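Local coordinates for protein PatF (Prochloron didemni, PDB 4BG2) that resembles the prenyl transferases of cyanobactin biosynthesis and probably takes part in making the patellamides, at residues L149-L154 / V168-T173; R187-P192 / G231-K236; S248-L253 / K265-C270. All blocks are in the same frame, centred on the assembly; numbering follows the deposited sequence.

Three contacts follow one another along the chain, none nested in or crossing another. Interaction 1 closes first: helix 147-157 turns back through a short connection, and helix 163-172 packs against it, its segment running into the start of strand 173-181. Interaction 2 closes a longer, partly helical loop, joining neighbouring barrel strands 186-194 and 229-233. It lies against interaction 1, with centres about 10 Å apart: L169 touches P192 and F234, and the carbonyl oxygens of A150 and A153 meet L190 and V188 respectively. Interaction 3 closes a short connection, joining the loop after strand 242-247 to helix 261-272. Its centre is about 32 Å from that of interaction 1, across the chain's centre.

Interaction 1. Residues L149-L154 / V168-T173; sequences LARTAL and VLLRDT
A150 and L170 have the nearest CA atoms of segments 149-154 and 168-173, which lie on helices 147-157 and 163-172; the axes of the two segments approach to 8.6 Å and their directions differ by 141°, so they form an antiparallel, clearly splayed hairpin. The packing is of three sorts. The methyl of A150 lies against peptide carbonyls, with CB 3.6 Å from L169 O and 3.8 Å from L170 O, and it also touches CB of T173. L154 works through both branches. Its CG is anti to the backbone N (chi1 -154°). CD1 lies 3.8 Å from L169 CD1 and CD2 4.0 Å from L170 CD2, the side chains crossing at about a right angle each time. L170 CD2 also meets the aliphatic part of R151, 3.5 Å from CG, while L170 CD1 sits over one face of that guanidinium.

The polar terms run within or beyond the segments. T173 OG1 donates to L169 O at 2.6 Å, in the carbonyl plane and on a lone pair. R151 NH1 forms a salt bridge with E147, which also binds R171. No hydrogen bond joins the two segments, so the pair is held by van der Waals packing on the outer side of the barrel wall, where L154 and T173 reach L190; the arginine adds its hydrocarbon, its charge being paired with E147.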
loop_
_atom_site.group_PDB
_atom_site.type_symbol
_atom_site.label_atom_id
_atom_site.label_comp_id
_atom_site.label_asym_id
_atom_site.label_seq_id
_atom_site.Cartn_x
_atom_site.Cartn_y
_atom_site.Cartn_z
ATOM N N LEU A 149 -14.182 12.731 -3.280
ATOM C CA LEU A 149 -12.804 12.249 -3.422
ATOM C C LEU A 149 -12.765 11.089 -4.399
ATOM O O LEU A 149 -11.918 11.041 -5.288
ATOM C CB LEU A 149 -12.239 11.785 -2.073
ATOM C CG LEU A 149 -12.214 12.793 -0.928
ATOM C CD1 LEU A 149 -11.501 12.236 0.288
ATOM C CD2 LEU A 149 -11.549 14.074 -1.394
ATOM N N ALA A 150 -13.676 10.135 -4.207
ATOM C CA ALA A 150 -13.734 8.922 -5.012
ATOM C C ALA A 150 -14.076 9.244 -6.450
ATOM O O ALA A 150 -13.558 8.589 -7.352
ATOM C CB ALA A 150 -14.760 7.949 -4.438
ATOM N N ARG A 151 -14.927 10.252 -6.681
ATOM C CA ARG A 151 -15.225 10.708 -8.059
ATOM C C ARG A 151 -14.009 11.226 -8.795
ATOM O O ARG A 151 -13.744 10.835 -9.926
ATOM C CB ARG A 151 -16.262 11.825 -8.086
ATOM C CG ARG A 151 -17.678 11.309 -8.039
ATOM C CD ARG A 151 -18.694 12.391 -8.340
ATOM N NE ARG A 151 -19.981 11.724 -8.508
ATOM C CZ ARG A 151 -20.810 11.435 -7.514
ATOM N NH1 ARG A 151 -20.527 11.814 -6.268
ATOM N NH2 ARG A 151 -21.941 10.789 -7.778
ATOM N N THR A 152 -13.270 12.117 -8.145
ATOM C CA THR A 152 -12.040 12.651 -8.717
ATOM C C THR A 152 -11.090 11.515 -9.099
ATOM O O THR A 152 -10.593 11.476 -10.225
ATOM C CB THR A 152 -11.342 13.566 -7.724
ATOM O OG1 THR A 152 -12.237 14.611 -7.310
ATOM C CG2 THR A 152 -10.076 14.162 -8.345
ATOM N N ALA A 153 -10.864 10.570 -8.177
ATOM C CA ALA A 153 -9.990 9.405 -8.458
ATOM C C ALA A 153 -10.505 8.580 -9.634
ATOM O O ALA A 153 -9.734 8.174 -10.513
ATOM C CB ALA A 153 -9.849 8.519 -7.216
ATOM N N LEU A 154 -11.814 8.339 -9.646
ATOM C CA LEU A 154 -12.456 7.563 -10.706
ATOM C C LEU A 154 -12.286 8.231 -12.074
ATOM O O LEU A 154 -12.031 7.565 -13.068
ATOM C CB LEU A 154 -13.950 7.398 -10.394
ATOM C CG LEU A 154 -14.718 6.214 -10.946
ATOM C CD1 LEU A 154 -14.133 4.882 -10.519
ATOM C CD2 LEU A 154 -16.169 6.319 -10.485
ATOM N N VAL A 168 -19.988 0.724 -5.436
ATOM C CA VAL A 168 -19.000 0.248 -4.471
ATOM C C VAL A 168 -17.816 1.212 -4.416
ATOM O O VAL A 168 -17.354 1.584 -3.334
ATOM C CB VAL A 168 -18.497 -1.175 -4.797
ATOM C CG1 VAL A 168 -17.367 -1.558 -3.873
ATOM C CG2 VAL A 168 -19.640 -2.206 -4.701
ATOM N N LEU A 169 -17.314 1.602 -5.579
ATOM C CA LEU A 169 -16.154 2.510 -5.640
ATOM C C LEU A 169 -16.508 3.907 -5.120
ATOM O O LEU A 169 -15.733 4.518 -4.395
ATOM C CB LEU A 169 -15.614 2.600 -7.075
ATOM C CG LEU A 169 -15.157 1.277 -7.659
ATOM C CD1 LEU A 169 -14.663 1.427 -9.081
ATOM C CD2 LEU A 169 -14.083 0.635 -6.789
ATOM N N LEU A 170 -17.677 4.418 -5.493
ATOM C CA LEU A 170 -18.064 5.774 -5.081
ATOM C C LEU A 170 -18.335 5.860 -3.572
ATOM O O LEU A 170 -18.066 6.892 -2.958
ATOM C CB LEU A 170 -19.299 6.250 -5.856
ATOM C CG LEU A 170 -19.127 6.724 -7.303
ATOM C CD1 LEU A 170 -20.479 7.099 -7.900
ATOM C CD2 LEU A 170 -18.167 7.904 -7.376
ATOM N N ARG A 171 -18.853 4.781 -2.976
ATOM C CA ARG A 171 -19.294 4.798 -1.581
ATOM C C ARG A 171 -18.286 4.223 -0.575
ATOM O O ARG A 171 -18.173 4.751 0.521
ATOM C CB ARG A 171 -20.615 4.041 -1.423
ATOM C CG ARG A 171 -21.812 4.613 -2.185
ATOM C CD ARG A 171 -22.148 6.052 -1.819
ATOM N NE ARG A 171 -22.178 6.278 -0.368
ATOM C CZ ARG A 171 -22.306 7.476 0.212
ATOM N NH1 ARG A 171 -22.432 8.579 -0.518
ATOM N NH2 ARG A 171 -22.312 7.575 1.534
ATOM N N ASP A 172 -17.551 3.164 -0.926
ATOM C CA ASP A 172 -16.689 2.464 0.051
ATOM C C ASP A 172 -15.171 2.657 -0.121
ATOM O O ASP A 172 -14.384 2.077 0.639
ATOM C CB ASP A 172 -17.028 0.973 0.055
ATOM C CG ASP A 172 -18.420 0.682 0.650
ATOM O OD1 ASP A 172 -19.058 1.601 1.241
ATOM O OD2 ASP A 172 -18.872 -0.474 0.532
ATOM N N THR A 173 -14.758 3.471 -1.096
ATOM C CA THR A 173 -13.326 3.746 -1.314
ATOM C C THR A 173 -12.779 4.405 -0.069
ATOM O O THR A 173 -13.235 5.461 0.348
ATOM C CB THR A 173 -13.082 4.598 -2.582
ATOM O OG1 THR A 173 -13.348 3.796 -3.724
ATOM C CG2 THR A 173 -11.640 5.089 -2.688
#

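Interaction 2. Residues R187-P192 / G231-K236; sequences RVDLGP and GAFFSK
S235 carries OG anti to its backbone N (chi1 -172°), bringing the hydroxyl within 2.7 Å of V188 O, to which it donates from above the carbonyl plane, and against CG of R187. A water bridges S235 OG and V188 N, and D157 also bonds the hydroxyl. The R187 chain bends at chi3 (72°), which turns NE toward D189. Its guanidinium grips the carboxylate side-on: NE lies 3.0 Å from D189 OD1 and NH2 2.8 Å from D189 OD2. Both oxygens stay close to the guanidinium plane, yet the nitrogens sit well above the carboxylate plane. R187 NH1 also pairs with E179, and D189 OD2 with R238. An alanine in place of R187 would probably deprive E179 and D189 of this shared positive partner, although D189 would keep R238.

The backbones run antiparallel as adjacent strands of a closed ten-stranded barrel, consistent with the ABBA fold of prenyl transferases. L190 and F234 form a hydrogen-bonded pair, with L190 N to F234 O at 2.8 Å and F234 N to L190 O at 2.9 Å; A232 N reaches P192 O at 3.1 Å.

On the face of R187 and D189, the ring of F233 crosses the D189 side chain, with ring and carboxylate planes 22° apart and OD2 over one ring face. G191, lacking a side chain, lets F233 CD1 approach its CA to 3.4 Å. On the other, P192 CG meets the edge of F234 at CE1, and L165 and L169 pack against the F234 side chain.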
loop_
_atom_site.group_PDB
_atom_site.type_symbol
_atom_site.label_atom_id
_atom_site.label_comp_id
_atom_site.label_asym_id
_atom_site.label_seq_id
_atom_site.Cartn_x
_atom_site.Cartn_y
_atom_site.Cartn_z
ATOM N N ARG A 187 -0.505 4.858 -12.638
ATOM C CA ARG A 187 -1.739 4.159 -12.387
ATOM C C ARG A 187 -2.422 4.739 -11.160
ATOM O O ARG A 187 -1.776 5.236 -10.244
ATOM C CB ARG A 187 -1.484 2.650 -12.182
ATOM C CG ARG A 187 -2.734 1.776 -12.228
ATOM C CD ARG A 187 -2.443 0.289 -11.912
ATOM N NE ARG A 187 -2.142 0.151 -10.504
ATOM C CZ ARG A 187 -0.926 -0.024 -9.991
ATOM N NH1 ARG A 187 0.143 -0.177 -10.764
ATOM N NH2 ARG A 187 -0.786 -0.062 -8.678
ATOM N N VAL A 188 -3.743 4.651 -11.173
ATOM C CA VAL A 188 -4.581 5.047 -10.076
ATOM C C VAL A 188 -5.347 3.777 -9.636
ATOM O O VAL A 188 -5.990 3.129 -10.448
ATOM C CB VAL A 188 -5.574 6.162 -10.495
ATOM C CG1 VAL A 188 -6.443 6.593 -9.338
ATOM C CG2 VAL A 188 -4.835 7.371 -11.049
ATOM N N ASP A 189 -5.251 3.459 -8.346
ATOM C CA ASP A 189 -5.944 2.348 -7.733
ATOM C C ASP A 189 -7.058 2.897 -6.831
ATOM O O ASP A 189 -6.796 3.709 -5.964
ATOM C CB ASP A 189 -4.961 1.528 -6.878
ATOM C CG ASP A 189 -4.198 0.475 -7.681
ATOM O OD1 ASP A 189 -4.599 0.154 -8.829
ATOM O OD2 ASP A 189 -3.181 -0.034 -7.169
ATOM N N LEU A 190 -8.296 2.447 -7.039
ATOM C CA LEU A 190 -9.408 2.741 -6.126
ATOM C C LEU A 190 -9.642 1.589 -5.177
ATOM O O LEU A 190 -9.782 0.443 -5.607
ATOM C CB LEU A 190 -10.692 3.057 -6.884
ATOM C CG LEU A 190 -10.765 4.543 -7.237
ATOM C CD1 LEU A 190 -10.147 4.748 -8.605
ATOM C CD2 LEU A 190 -12.182 5.097 -7.171
ATOM N N GLY A 191 -9.658 1.904 -3.884
ATOM C CA GLY A 191 -9.519 0.894 -2.839
ATOM C C GLY A 191 -10.686 0.875 -1.882
ATOM O O GLY A 191 -10.571 1.364 -0.768
ATOM N N PRO A 192 -11.828 0.347 -2.326
ATOM C CA PRO A 192 -12.887 0.098 -1.378
ATOM C C PRO A 192 -12.467 -0.932 -0.324
ATOM O O PRO A 192 -11.748 -1.890 -0.633
ATOM C CB PRO A 192 -14.025 -0.443 -2.252
ATOM C CG PRO A 192 -13.347 -1.026 -3.415
ATOM C CD PRO A 192 -12.207 -0.069 -3.678
ATOM N N GLY A 231 -10.020 -5.515 1.608
ATOM C CA GLY A 231 -9.993 -4.456 0.592
ATOM C C GLY A 231 -9.767 -5.016 -0.790
ATOM O O GLY A 231 -9.280 -6.121 -0.958
ATOM N N ALA A 232 -10.132 -4.246 -1.787
ATOM C CA ALA A 232 -9.898 -4.620 -3.149
ATOM C C ALA A 232 -9.449 -3.369 -3.885
ATOM O O ALA A 232 -10.071 -2.315 -3.726
ATOM C CB ALA A 232 -11.171 -5.169 -3.762
ATOM N N PHE A 233 -8.402 -3.473 -4.691
ATOM C CA PHE A 233 -8.025 -2.364 -5.546
ATOM C C PHE A 233 -8.467 -2.580 -6.977
ATOM O O PHE A 233 -8.073 -3.542 -7.617
ATOM C CB PHE A 233 -6.515 -2.122 -5.508
ATOM C CG PHE A 233 -6.045 -1.343 -4.320
ATOM C CD1 PHE A 233 -6.546 -0.089 -4.047
ATOM C CD2 PHE A 233 -5.036 -1.841 -3.511
ATOM C CE1 PHE A 233 -6.067 0.639 -2.972
ATOM C CE2 PHE A 233 -4.556 -1.129 -2.429
ATOM C CZ PHE A 233 -5.086 0.107 -2.147
ATOM N N PHE A 234 -9.308 -1.679 -7.465
ATOM C CA PHE A 234 -9.692 -1.636 -8.868
ATOM C C PHE A 234 -8.928 -0.538 -9.631
ATOM O O PHE A 234 -8.607 0.519 -9.081
ATOM C CB PHE A 234 -11.185 -1.376 -8.956
ATOM C CG PHE A 234 -12.021 -2.493 -8.371
ATOM C CD1 PHE A 234 -12.238 -2.565 -7.014
ATOM C CD2 PHE A 234 -12.538 -3.479 -9.187
ATOM C CE1 PHE A 234 -12.986 -3.601 -6.470
ATOM C CE2 PHE A 234 -13.282 -4.519 -8.662
ATOM C CZ PHE A 234 -13.501 -4.583 -7.301
ATOM N N SER A 235 -8.658 -0.794 -10.904
ATOM C CA SER A 235 -8.023 0.192 -11.770
ATOM C C SER A 235 -8.366 -0.123 -13.201
ATOM O O SER A 235 -8.506 -1.283 -13.559
ATOM C CB SER A 235 -6.487 0.137 -11.632
ATOM O OG SER A 235 -5.838 1.204 -12.335
ATOM N N LYS A 236 -8.403 0.913 -14.033
ATOM C CA LYS A 236 -8.463 0.741 -15.489
ATOM C C LYS A 236 -7.332 -0.171 -15.975
ATOM O O LYS A 236 -7.428 -0.790 -17.010
ATOM C CB LYS A 236 -8.249 2.068 -16.208
ATOM C CG LYS A 236 -8.627 2.037 -17.683
ATOM C CD LYS A 236 -8.405 3.400 -18.312
ATOM C CE LYS A 236 -8.873 3.441 -19.762
ATOM N NZ LYS A 236 -7.953 2.683 -20.672
HETATM O O HOH W 1 -5.404 3.775 -13.533
#

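Interaction 3. Residues S248-L253 / K265-C270; sequences SIIKDL and KIYNFC
Y267 reaches across from its helix and presents a ring edge to the backbone of I250. Its CG stands anti to the backbone N (chi1 174°), which carries CG off the helix; the ring then reaches residues 250-253. I250 O lies at that edge, in the ring plane, 3.4 Å from Y267 CE1. The same oxygen accepts a hydrogen bond from L253 N at 3.0 Å within the 3-10 turn, so the ring meets a carbonyl already engaged by the backbone.

The I250 side chain crosses the tyrosine obliquely and divides its contacts between two branches: CG2 packs 3.7 Å from Y267 CE1, whereas CD1 extends to the helix backbone, 3.9 Å from C270 O. L253 slides past Y267 in the opposite direction, with CD1 at the ring edge, 4.2 Å from Y267 CD1. K251 crosses the tyrosine at about a right angle, and Y267 OH approaches K251 CA at 3.5 Å. No hydrogen bond spans the segments; the contact rests on packing of I250 and L253 about Y267, with I250 also reaching C270.

Residues 248-252, with a 3-10 turn at 250-252, link strand 242-247 to helix 253-256, and helix 261-272 returns beside them. I250 and L253 also pack on strand 276-284, while L253, I266 and C270 meet F298 of strand 295-303 and I266 touches strand 48-57, so that loop and helix together lie against the last barrel strands and the first.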
loop_
_atom_site.group_PDB
_atom_site.type_symbol
_atom_site.label_atom_id
_atom_site.label_comp_id
_atom_site.label_asym_id
_atom_site.label_seq_id
_atom_site.Cartn_x
_atom_site.Cartn_y
_atom_site.Cartn_z
ATOM N N SER A 248 -4.293 -9.063 12.086
ATOM C CA SER A 248 -3.518 -8.542 13.192
ATOM C C SER A 248 -2.820 -9.667 13.960
ATOM O O SER A 248 -1.961 -9.397 14.768
ATOM C CB SER A 248 -4.407 -7.716 14.126
ATOM O OG SER A 248 -5.434 -8.517 14.655
ATOM N N ILE A 249 -3.180 -10.916 13.683
ATOM C CA ILE A 249 -2.521 -12.067 14.284
ATOM C C ILE A 249 -1.856 -12.886 13.184
ATOM O O ILE A 249 -2.515 -13.584 12.409
ATOM C CB ILE A 249 -3.498 -12.955 15.087
ATOM C CG1 ILE A 249 -4.495 -12.081 15.868
ATOM C CG2 ILE A 249 -2.718 -13.861 16.042
ATOM C CD1 ILE A 249 -5.535 -12.863 16.646
ATOM N N ILE A 250 -0.533 -12.811 13.144
ATOM C CA ILE A 250 0.257 -13.436 12.089
ATOM C C ILE A 250 0.017 -14.942 11.980
ATOM O O ILE A 250 -0.071 -15.479 10.875
ATOM C CB ILE A 250 1.759 -13.152 12.284
ATOM C CG1 ILE A 250 2.009 -11.648 12.172
ATOM C CG2 ILE A 250 2.587 -13.900 11.237
ATOM C CD1 ILE A 250 3.421 -11.225 12.512
ATOM N N LYS A 251 -0.112 -15.604 13.120
ATOM C CA LYS A 251 -0.243 -17.061 13.167
ATOM C C LYS A 251 -1.547 -17.569 12.554
ATOM O O LYS A 251 -1.678 -18.745 12.259
ATOM C CB LYS A 251 -0.076 -17.558 14.607
ATOM C CG LYS A 251 1.367 -17.439 15.074
ATOM C CD LYS A 251 1.553 -17.375 16.584
ATOM C CE LYS A 251 2.911 -16.758 16.899
ATOM N NZ LYS A 251 3.272 -16.858 18.336
ATOM N N ASP A 252 -2.497 -16.671 12.332
ATOM C CA ASP A 252 -3.729 -17.023 11.646
ATOM C C ASP A 252 -3.566 -17.187 10.132
ATOM O O ASP A 252 -4.453 -17.755 9.501
ATOM C CB ASP A 252 -4.818 -15.978 11.938
ATOM C CG ASP A 252 -5.401 -16.102 13.348
ATOM O OD1 ASP A 252 -5.289 -17.180 13.986
ATOM O OD2 ASP A 252 -5.990 -15.099 13.812
ATOM N N LEU A 253 -2.475 -16.697 9.534
ATOM C CA LEU A 253 -2.352 -16.766 8.065
ATOM C C LEU A 253 -2.416 -18.189 7.498
ATOM O O LEU A 253 -3.138 -18.421 6.534
ATOM C CB LEU A 253 -1.096 -16.053 7.532
ATOM C CG LEU A 253 -1.006 -14.524 7.592
ATOM C CD1 LEU A 253 0.286 -14.102 6.909
ATOM C CD2 LEU A 253 -2.197 -13.805 6.970
ATOM N N LYS A 265 8.933 -18.587 3.433
ATOM C CA LYS A 265 10.088 -17.835 3.921
ATOM C C LYS A 265 9.680 -16.472 4.478
ATOM O O LYS A 265 10.129 -16.071 5.561
ATOM C CB LYS A 265 11.120 -17.652 2.823
ATOM C CG LYS A 265 12.172 -16.598 3.157
ATOM C CD LYS A 265 13.287 -16.601 2.129
ATOM C CE LYS A 265 14.298 -15.506 2.414
ATOM N NZ LYS A 265 15.573 -15.844 1.726
ATOM N N ILE A 266 8.822 -15.758 3.748
ATOM C CA ILE A 266 8.339 -14.467 4.230
ATOM C C ILE A 266 7.560 -14.661 5.521
ATOM O O ILE A 266 7.700 -13.871 6.466
ATOM C CB ILE A 266 7.438 -13.741 3.201
ATOM C CG1 ILE A 266 8.209 -13.434 1.923
ATOM C CG2 ILE A 266 6.886 -12.443 3.780
ATOM C CD1 ILE A 266 7.324 -13.308 0.697
ATOM N N TYR A 267 6.740 -15.711 5.564
ATOM C CA TYR A 267 5.927 -15.975 6.737
ATOM C C TYR A 267 6.772 -16.228 7.974
ATOM O O TYR A 267 6.515 -15.671 9.036
ATOM C CB TYR A 267 5.012 -17.176 6.491
ATOM C CG TYR A 267 4.258 -17.561 7.725
ATOM C CD1 TYR A 267 3.245 -16.744 8.217
ATOM C CD2 TYR A 267 4.574 -18.714 8.419
ATOM C CE1 TYR A 267 2.550 -17.089 9.362
ATOM C CE2 TYR A 267 3.893 -19.061 9.574
ATOM C CZ TYR A 267 2.883 -18.243 10.032
ATOM O OH TYR A 267 2.190 -18.571 11.159
ATOM N N ASN A 268 7.778 -17.077 7.818
ATOM C CA ASN A 268 8.722 -17.410 8.896
ATOM C C ASN A 268 9.475 -16.197 9.378
ATOM O O ASN A 268 9.642 -15.983 10.583
ATOM C CB ASN A 268 9.731 -18.435 8.392
ATOM C CG ASN A 268 9.121 -19.804 8.207
ATOM O OD1 ASN A 268 8.084 -20.130 8.780
ATOM N ND2 ASN A 268 9.769 -20.610 7.403
ATOM N N PHE A 269 9.936 -15.392 8.425
ATOM C CA PHE A 269 10.623 -14.166 8.785
ATOM C C PHE A 269 9.717 -13.293 9.652
ATOM O O PHE A 269 10.145 -12.787 10.687
ATOM C CB PHE A 269 11.068 -13.412 7.544
ATOM C CG PHE A 269 11.503 -12.012 7.835
ATOM C CD1 PHE A 269 12.765 -11.757 8.350
ATOM C CD2 PHE A 269 10.633 -10.951 7.637
ATOM C CE1 PHE A 269 13.161 -10.467 8.638
ATOM C CE2 PHE A 269 11.026 -9.657 7.924
ATOM C CZ PHE A 269 12.292 -9.415 8.418
ATOM N N CYS A 270 8.458 -13.144 9.243
ATOM C CA CYS A 270 7.507 -12.314 9.990
ATOM C C CYS A 270 7.279 -12.764 11.430
ATOM O O CYS A 270 7.231 -11.902 12.330
ATOM C CB CYS A 270 6.164 -12.237 9.277
ATOM S SG CYS A 270 6.183 -11.065 7.922
#